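PDB 6SXJ: streptomycin 3''-adenylyltransferase from Enterococcus faecalis, which transfers an adenylyl group from ATP to the 9-hydroxyl of spectinomycin, releasing diphosphate and giving the bacterium resistance to spectinomycin but not to streptomycin. Local coordinates for residues Ile64-Gln67 and Lys68-Ile72; Ser214-Glu217 and His218-Ile222; Val96-Asn99 and His100-Gln104. All coordinates share one frame; numbering follows the deposited sequence.

Contact 1: residues Ile64-Gln67 and Lys68-Ile72; sequences ILIQ and KIRPI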
loop_
_atom_site.group_PDB
_atom_site.type_symbol
_atom_site.label_atom_id
_atom_site.label_comp_id
_atom_site.label_asym_id
_atom_site.label_seq_id
_atom_site.Cartn_x
_atom_site.Cartn_y
_atom_site.Cartn_z
ATOM N N ILE A 64 -4.390 -21.225 -0.701
ATOM C CA ILE A 64 -3.871 -21.542 0.628
ATOM C C ILE A 64 -3.474 -20.263 1.350
ATOM O O ILE A 64 -3.890 -20.016 2.488
ATOM C CB ILE A 64 -2.679 -22.508 0.532
ATOM C CG1 ILE A 64 -3.050 -23.772 -0.240
ATOM C CG2 ILE A 64 -2.187 -22.859 1.927
ATOM C CD1 ILE A 64 -1.849 -24.661 -0.538
ATOM N N LEU A 65 -2.656 -19.433 0.696
ATOM C CA LEU A 65 -2.226 -18.177 1.299
ATOM C C LEU A 65 -3.423 -17.355 1.744
ATOM O O LEU A 65 -3.461 -16.842 2.869
ATOM C CB LEU A 65 -1.375 -17.379 0.308
ATOM C CG LEU A 65 -0.024 -17.975 -0.071
ATOM C CD1 LEU A 65 0.748 -16.989 -0.929
ATOM C CD2 LEU A 65 0.788 -18.349 1.178
ATOM N N ILE A 66 -4.421 -17.216 0.870
ATOM C CA ILE A 66 -5.609 -16.468 1.259
ATOM C C ILE A 66 -6.270 -17.128 2.461
ATOM O O ILE A 66 -6.715 -16.454 3.398
ATOM C CB ILE A 66 -6.597 -16.349 0.086
ATOM C CG1 ILE A 66 -5.999 -15.538 -1.064
ATOM C CG2 ILE A 66 -7.883 -15.717 0.591
ATOM C CD1 ILE A 66 -6.755 -15.714 -2.377
ATOM N N GLN A 67 -6.376 -18.455 2.433
ATOM C CA GLN A 67 -7.053 -19.162 3.511
ATOM C C GLN A 67 -6.304 -18.989 4.821
ATOM O O GLN A 67 -6.913 -18.724 5.863
ATOM C CB GLN A 67 -7.170 -20.646 3.170
ATOM C CG GLN A 67 -8.480 -21.067 2.526
ATOM C CD GLN A 67 -8.548 -22.571 2.306
ATOM O OE1 GLN A 67 -7.987 -23.348 3.082
ATOM N NE2 GLN A 67 -9.231 -22.985 1.247
ATOM N N LYS A 68 -4.978 -19.124 4.784
ATOM C CA LYS A 68 -4.186 -19.084 6.008
ATOM C C LYS A 68 -3.948 -17.661 6.493
ATOM O O LYS A 68 -3.797 -17.441 7.698
ATOM C CB LYS A 68 -2.852 -19.805 5.785
ATOM C CG LYS A 68 -2.965 -21.331 5.690
ATOM C CD LYS A 68 -3.901 -21.891 6.761
ATOM C CE LYS A 68 -4.162 -23.369 6.577
ATOM N NZ LYS A 68 -3.129 -24.184 7.267
ATOM N N ILE A 69 -3.930 -16.678 5.591
ATOM C CA ILE A 69 -3.710 -15.315 6.064
ATOM C C ILE A 69 -4.991 -14.718 6.636
ATOM O O ILE A 69 -4.943 -13.906 7.570
ATOM C CB ILE A 69 -3.143 -14.426 4.946
ATOM C CG1 ILE A 69 -1.746 -14.910 4.554
ATOM C CG2 ILE A 69 -3.104 -12.979 5.418
ATOM C CD1 ILE A 69 -1.073 -14.048 3.505
ATOM N N ARG A 70 -6.143 -15.102 6.100
ATOM C CA ARG A 70 -7.378 -14.415 6.456
ATOM C C ARG A 70 -7.682 -14.442 7.945
ATOM O O ARG A 70 -8.122 -13.403 8.472
ATOM C CB ARG A 70 -8.542 -15.023 5.660
ATOM C CG ARG A 70 -9.922 -14.672 6.198
ATOM C CD ARG A 70 -11.012 -15.000 5.180
ATOM N NE ARG A 70 -10.788 -16.304 4.564
ATOM C CZ ARG A 70 -11.131 -16.617 3.321
ATOM N NH1 ARG A 70 -11.718 -15.717 2.548
ATOM N NH2 ARG A 70 -10.889 -17.834 2.852
ATOM N N PRO A 71 -7.495 -15.549 8.671
ATOM C CA PRO A 71 -7.889 -15.563 10.090
ATOM C C PRO A 71 -7.040 -14.662 10.966
ATOM O O PRO A 71 -7.489 -14.279 12.054
ATOM C CB PRO A 71 -7.719 -17.034 10.503
ATOM C CG PRO A 71 -7.376 -17.796 9.235
ATOM C CD PRO A 71 -6.833 -16.803 8.268
ATOM N N ILE A 72 -5.830 -14.316 10.536
ATOM C CA ILE A 72 -4.889 -13.599 11.383
ATOM C C ILE A 72 -4.763 -12.142 10.977
ATOM O O ILE A 72 -3.903 -11.429 11.501
ATOM C CB ILE A 72 -3.517 -14.285 11.385
ATOM C CG1 ILE A 72 -2.936 -14.338 9.977
ATOM C CG2 ILE A 72 -3.632 -15.698 11.926
ATOM C CD1 ILE A 72 -1.429 -14.528 9.960
#

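Contact 2: residues Ser214-Glu217 and His218-Ile222; sequences SPLE and HRERI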
loop_
_atom_site.group_PDB
_atom_site.type_symbol
_atom_site.label_atom_id
_atom_site.label_comp_id
_atom_site.label_asym_id
_atom_site.label_seq_id
_atom_site.Cartn_x
_atom_site.Cartn_y
_atom_site.Cartn_z
ATOM N N SER A 214 -1.966 25.173 2.189
ATOM C CA SER A 214 -3.137 25.169 1.324
ATOM C C SER A 214 -4.150 26.234 1.737
ATOM O O SER A 214 -4.289 26.537 2.926
ATOM C CB SER A 214 -3.812 23.791 1.355
ATOM O OG SER A 214 -3.022 22.823 0.680
ATOM N N PRO A 215 -4.876 26.813 0.775
ATOM C CA PRO A 215 -5.873 27.833 1.124
ATOM C C PRO A 215 -6.897 27.309 2.118
ATOM O O PRO A 215 -7.282 26.138 2.092
ATOM C CB PRO A 215 -6.519 28.173 -0.224
ATOM C CG PRO A 215 -5.454 27.870 -1.230
ATOM C CD PRO A 215 -4.726 26.665 -0.683
ATOM N N LEU A 216 -7.351 28.214 2.990
ATOM C CA LEU A 216 -8.158 27.847 4.150
ATOM C C LEU A 216 -9.230 26.810 3.830
ATOM O O LEU A 216 -9.296 25.754 4.470
ATOM C CB LEU A 216 -8.807 29.109 4.737
ATOM C CG LEU A 216 -9.860 28.889 5.828
ATOM C CD1 LEU A 216 -9.186 28.408 7.119
ATOM C CD2 LEU A 216 -10.671 30.154 6.081
ATOM N N GLU A 217 -10.102 27.111 2.861
ATOM C CA GLU A 217 -11.214 26.211 2.569
ATOM C C GLU A 217 -10.719 24.791 2.323
ATOM O O GLU A 217 -11.336 23.819 2.775
ATOM C CB GLU A 217 -12.008 26.727 1.364
ATOM C CG GLU A 217 -11.325 26.589 0.009
ATOM C CD GLU A 217 -12.306 26.793 -1.151
ATOM O OE1 GLU A 217 -11.966 27.507 -2.124
ATOM O OE2 GLU A 217 -13.423 26.240 -1.080
ATOM N N HIS A 218 -9.596 24.655 1.616
ATOM C CA HIS A 218 -9.034 23.341 1.337
ATOM C C HIS A 218 -8.363 22.756 2.575
ATOM O O HIS A 218 -8.498 21.560 2.849
ATOM C CB HIS A 218 -8.038 23.438 0.181
ATOM C CG HIS A 218 -8.650 23.902 -1.106
ATOM N ND1 HIS A 218 -9.884 23.469 -1.545
ATOM C CD2 HIS A 218 -8.196 24.760 -2.049
ATOM C CE1 HIS A 218 -10.165 24.044 -2.699
ATOM N NE2 HIS A 218 -9.156 24.832 -3.027
ATOM N N ARG A 219 -7.645 23.584 3.337
ATOM C CA ARG A 219 -7.064 23.118 4.592
ATOM C C ARG A 219 -8.143 22.594 5.532
ATOM O O ARG A 219 -8.027 21.491 6.076
ATOM C CB ARG A 219 -6.285 24.249 5.254
ATOM C CG ARG A 219 -6.127 24.079 6.755
ATOM C CD ARG A 219 -4.976 24.914 7.268
ATOM N NE ARG A 219 -5.369 26.295 7.537
ATOM C CZ ARG A 219 -4.853 27.356 6.925
ATOM N NH1 ARG A 219 -3.919 27.207 5.992
ATOM N NH2 ARG A 219 -5.276 28.571 7.247
ATOM N N GLU A 220 -9.200 23.379 5.739
ATOM C CA GLU A 220 -10.316 22.924 6.563
ATOM C C GLU A 220 -10.745 21.511 6.173
ATOM O O GLU A 220 -10.867 20.630 7.031
ATOM C CB GLU A 220 -11.494 23.898 6.435
ATOM C CG GLU A 220 -11.444 25.100 7.375
ATOM C CD GLU A 220 -12.529 26.133 7.075
ATOM O OE1 GLU A 220 -12.238 27.348 7.150
ATOM O OE2 GLU A 220 -13.673 25.733 6.761
ATOM N N ARG A 221 -10.962 21.270 4.874
ATOM C CA ARG A 221 -11.433 19.954 4.443
ATOM C C ARG A 221 -10.345 18.890 4.579
ATOM O O ARG A 221 -10.648 17.733 4.899
ATOM C CB ARG A 221 -11.943 20.027 2.998
ATOM C CG ARG A 221 -13.341 20.638 2.864
ATOM C CD ARG A 221 -13.902 20.523 1.450
ATOM N NE ARG A 221 -13.288 21.470 0.520
ATOM C CZ ARG A 221 -13.807 22.655 0.199
ATOM N NH1 ARG A 221 -14.953 23.053 0.736
ATOM N NH2 ARG A 221 -13.179 23.448 -0.660
ATOM N N ILE A 222 -9.083 19.257 4.353
ATOM C CA ILE A 222 -7.999 18.288 4.470
ATOM C C ILE A 222 -7.858 17.818 5.913
ATOM O O ILE A 222 -7.643 16.627 6.177
ATOM C CB ILE A 222 -6.685 18.892 3.939
ATOM C CG1 ILE A 222 -6.747 19.030 2.412
ATOM C CG2 ILE A 222 -5.501 18.028 4.365
ATOM C CD1 ILE A 222 -5.491 19.617 1.773
#

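Contact 3: residues Val96-Asn99 and His100-Gln104; sequences VPWN and HPPKQ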
loop_
_atom_site.group_PDB
_atom_site.type_symbol
_atom_site.label_atom_id
_atom_site.label_comp_id
_atom_site.label_asym_id
_atom_site.label_seq_id
_atom_site.Cartn_x
_atom_site.Cartn_y
_atom_site.Cartn_z
ATOM N N VAL A 96 13.123 -7.918 -14.325
ATOM C CA VAL A 96 14.268 -7.604 -15.172
ATOM C C VAL A 96 13.904 -7.991 -16.602
ATOM O O VAL A 96 13.401 -9.084 -16.831
ATOM C CB VAL A 96 15.538 -8.357 -14.736
ATOM C CG1 VAL A 96 15.951 -7.958 -13.321
ATOM C CG2 VAL A 96 15.336 -9.869 -14.838
ATOM N N PRO A 97 14.134 -7.107 -17.595
ATOM C CA PRO A 97 14.556 -5.709 -17.416
ATOM C C PRO A 97 13.424 -4.899 -16.787
ATOM O O PRO A 97 12.257 -5.233 -17.007
ATOM C CB PRO A 97 14.873 -5.239 -18.840
ATOM C CG PRO A 97 14.078 -6.142 -19.731
ATOM C CD PRO A 97 13.956 -7.464 -19.018
ATOM N N TRP A 98 13.746 -3.870 -16.009
ATOM C CA TRP A 98 12.694 -3.115 -15.342
ATOM C C TRP A 98 11.724 -2.544 -16.369
ATOM O O TRP A 98 12.130 -2.018 -17.410
ATOM C CB TRP A 98 13.277 -1.983 -14.501
ATOM C CG TRP A 98 12.201 -1.088 -13.958
ATOM C CD1 TRP A 98 11.926 0.189 -14.342
ATOM C CD2 TRP A 98 11.237 -1.420 -12.951
ATOM N NE1 TRP A 98 10.859 0.680 -13.631
ATOM C CE2 TRP A 98 10.413 -0.293 -12.774
ATOM C CE3 TRP A 98 10.988 -2.563 -12.184
ATOM C CZ2 TRP A 98 9.370 -0.267 -11.845
ATOM C CZ3 TRP A 98 9.948 -2.537 -11.269
ATOM C CH2 TRP A 98 9.152 -1.396 -11.110
ATOM N N ASN A 99 10.430 -2.656 -16.077
ATOM C CA ASN A 99 9.400 -2.142 -16.975
ATOM C C ASN A 99 8.227 -1.644 -16.149
ATOM O O ASN A 99 7.657 -2.406 -15.361
ATOM C CB ASN A 99 8.933 -3.218 -17.959
ATOM C CG ASN A 99 7.744 -2.767 -18.794
ATOM O OD1 ASN A 99 6.588 -2.970 -18.415
ATOM N ND2 ASN A 99 8.026 -2.146 -19.934
ATOM N N HIS A 100 7.867 -0.382 -16.333
ATOM C CA HIS A 100 6.672 0.151 -15.690
ATOM C C HIS A 100 5.483 0.050 -16.641
ATOM O O HIS A 100 5.589 0.471 -17.801
ATOM C CB HIS A 100 6.881 1.598 -15.283
ATOM C CG HIS A 100 5.658 2.239 -14.709
ATOM N ND1 HIS A 100 5.227 2.002 -13.421
ATOM C CD2 HIS A 100 4.765 3.098 -15.252
ATOM C CE1 HIS A 100 4.126 2.692 -13.195
ATOM N NE2 HIS A 100 3.825 3.368 -14.289
ATOM N N PRO A 101 4.335 -0.496 -16.200
ATOM C CA PRO A 101 4.047 -1.007 -14.850
ATOM C C PRO A 101 4.562 -2.430 -14.629
ATOM O O PRO A 101 4.620 -3.203 -15.579
ATOM C CB PRO A 101 2.519 -0.959 -14.784
ATOM C CG PRO A 101 2.080 -1.182 -16.196
ATOM C CD PRO A 101 3.186 -0.661 -17.107
ATOM N N PRO A 102 4.937 -2.770 -13.396
ATOM C CA PRO A 102 5.567 -4.071 -13.153
ATOM C C PRO A 102 4.550 -5.190 -12.976
ATOM O O PRO A 102 3.362 -4.973 -12.737
ATOM C CB PRO A 102 6.367 -3.841 -11.864
ATOM C CG PRO A 102 5.601 -2.769 -11.140
ATOM C CD PRO A 102 4.908 -1.926 -12.184
ATOM N N LYS A 103 5.056 -6.414 -13.102
ATOM C CA LYS A 103 4.236 -7.599 -12.920
ATOM C C LYS A 103 4.121 -7.966 -11.443
ATOM O O LYS A 103 5.098 -7.923 -10.690
ATOM C CB LYS A 103 4.821 -8.769 -13.712
ATOM C CG LYS A 103 4.661 -8.651 -15.242
ATOM C CD LYS A 103 5.637 -9.591 -15.957
ATOM C CE LYS A 103 6.089 -9.047 -17.311
ATOM N NZ LYS A 103 7.548 -9.279 -17.558
ATOM N N GLN A 104 2.907 -8.340 -11.049
ATOM C CA GLN A 104 2.544 -8.668 -9.681
ATOM C C GLN A 104 1.914 -10.053 -9.685
ATOM O O GLN A 104 0.916 -10.278 -10.376
ATOM C CB GLN A 104 1.570 -7.625 -9.121
ATOM C CG GLN A 104 0.935 -7.995 -7.785
ATOM C CD GLN A 104 -0.012 -6.922 -7.277
ATOM O OE1 GLN A 104 0.412 -5.822 -6.917
ATOM N NE2 GLN A 104 -1.301 -7.233 -7.249
#

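Contact 1: residues Ile64-Gln67 and Lys68-Ile72
Ile-69 packs against the turn that precedes it through its CG1 branch, which comes to 3.1 Å from Leu-65 O, the same carbonyl that accepts the Ile-69 backbone N at 2.8 Å. Chi1 of -66° puts CG1 beside the Ile-69 N, the side on which Leu-65 O lies. This is the close-packed flank: Leu-65, Ile-66 and Ile-69 are all buried, with Leu-65 resting on Ile-89 and Phe-106, Ile-66 on Phe-106 and Tyr-116, and Ile-69 on Ile-85 and Tyr-108. The segment lies toward the C-terminal part of helix 59-69, the connection of a beta-alpha-beta unit whose strands, 47-53 and 85-91, run parallel in the mixed sheet of the nucleotidyltransferase domain. Three successive i to i+4 bonds hold the turns, and their geometry grows less direct along the chain. Lys-68 N meets Ile-64 O at 2.7 Å with a C=O...N angle of 171°, whereas the bond from Arg-70 N to Ile-66 O is longer, 3.1 Å, and tilted from the carbonyl plane. On the exposed flank the side chains meet more loosely. Ile-64 and Lys-68 lie alongside each other, pointing the same way, with CG2 of Ile-64 4.1 Å from CG of Lys-68; beyond that the lysine chain bends at chi2 and leads off. Arg-70 marks the boundary between the two flanks. The buried Ile-66 places CG2 over one guanidinium face, displaced toward the rim, while the exposed Gln-67 approaches obliquely, its amide plane 20° from the guanidinium plane and its CG at the edge, 4.0 Å from Arg-70 NH2. The polar end of Arg-70 is held from outside the helix, where NH1 donates to Gln-113 OE1, with a long, weak ion pair to Glu-117.

Contact 2: residues Ser214-Glu217 and His218-Ile222
The N-terminal turns of helix 216-229, in the aminoglycoside adenylyltransferase C-terminal domain, start directly after Pro-215 at the N-cap position. Pro-215 O accepts Arg-219 N at 2.9 Å and, with poor geometry, makes a weak bond to His-218 N. Glu-220 N follows with a nearly straight bond to Leu-216 O, 2.7 Å long. Glu-217 makes side-chain contacts with both His-218 and Arg-221. Its chi1 of 72° places CG between the backbone N and the carbonyl carbon, and the extended chain then runs alongside His-218 in the same direction. CG consequently sits over the centre of the imidazole face, a CH-pi contact 3.8 Å from the ring centroid and 11° off the normal. Farther out, the Glu-217 carboxylate plane is nearly parallel to the ring, stacked over it. His-218 is fixed from the neighbouring helix 241-253 as well: ND1 is hydrogen-bonded to Thr-244 OG1, and Tyr-247 stacks on the ring. Thr-244 OG1 also pairs with Arg-221 NE, tying both residues to that helix. Among the more exposed side chains, Leu-216 and Glu-220 meet at an oblique angle, and Glu-220 OE1 is 3.1 Å from Leu-216 CG, a close approach to the branch carbon. Glu-217 O lies over the guanidinium face of Arg-221, while His-218 CE1 is at its edge. Finally, Arg-221 NH2 forms a salt bridge of 2.8 Å with Glu-217 OE2, met from above the carboxylate plane and 49° out of it.

Contact 3: residues Val96-Asn99 and His100-Gln104
The indole of Trp-98 has the backbone N of His-100 over one face, 4.1 Å above the plane and displaced toward the rim, while Pro-102 approaches its six-membered ring obliquely. The imidazole of His-100 carries Pro-101 CB over the centre of one face. These flat groups belong to the proline-rich loop that leads from strand 85-91 into strand 103-108 of the nucleotidyltransferase domain, whose sheet is antiparallel at this end. The loop has cis peptide bonds before both Pro-97 and Pro-101, and no hydrogen bond joins its two halves; across the bend the side-chain contact is the apolar one of Trp-98 with Pro-102. These two lie alongside each other and point the same way. Chi1 of 172° directs the indole away from the backbone N of Trp-98, and its far corner, CH2, comes to 3.8 Å from Pro-102 CB. Helix 130-139 adds to this apolar patch, with Leu-134 against Trp-98, Leu-130 against Pro-102 and Thr-131 touching both. The polar atoms of the rings have partners beyond the loop. Trp-98 NE1 is hydrogen-bonded to Asp-161 OD1, and His-100 ND1 to Thr-131 OG1, which connects the loop to helices 159-173 and 130-139. Where the strand is about to begin, the carbonyl of Pro-102 takes a backbone hydrogen bond from Asn-127. Asn-99 O lies across the bend from Pro-102, with a CA-H...O contact, far from straight, between Pro-102 CA and Asn-99 O at 3.5 Å and 123° at the hydrogen.

All three contacts are local, and none touches another. Contacts 1 and 3 lie within the nucleotidyltransferase range, at two places on the same sheet: helix 59-69 packs on strands 85-91 and 103-108, while the loop of contact 3 joins those two strands. Their centres are 27 Å apart, and their nearest atoms about 11 Å. Contact 2 belongs to the C-terminal helical domain, its centre 41 Å from that of contact 1, on the opposite side of the chain's centre, and 37 Å from that of contact 3. Contact 3 reaches toward that domain through Asp-161 on helix 159-173. As in related enzymes, ATP probably binds at the nucleotidyltransferase sheet and spectinomycin between the two domains.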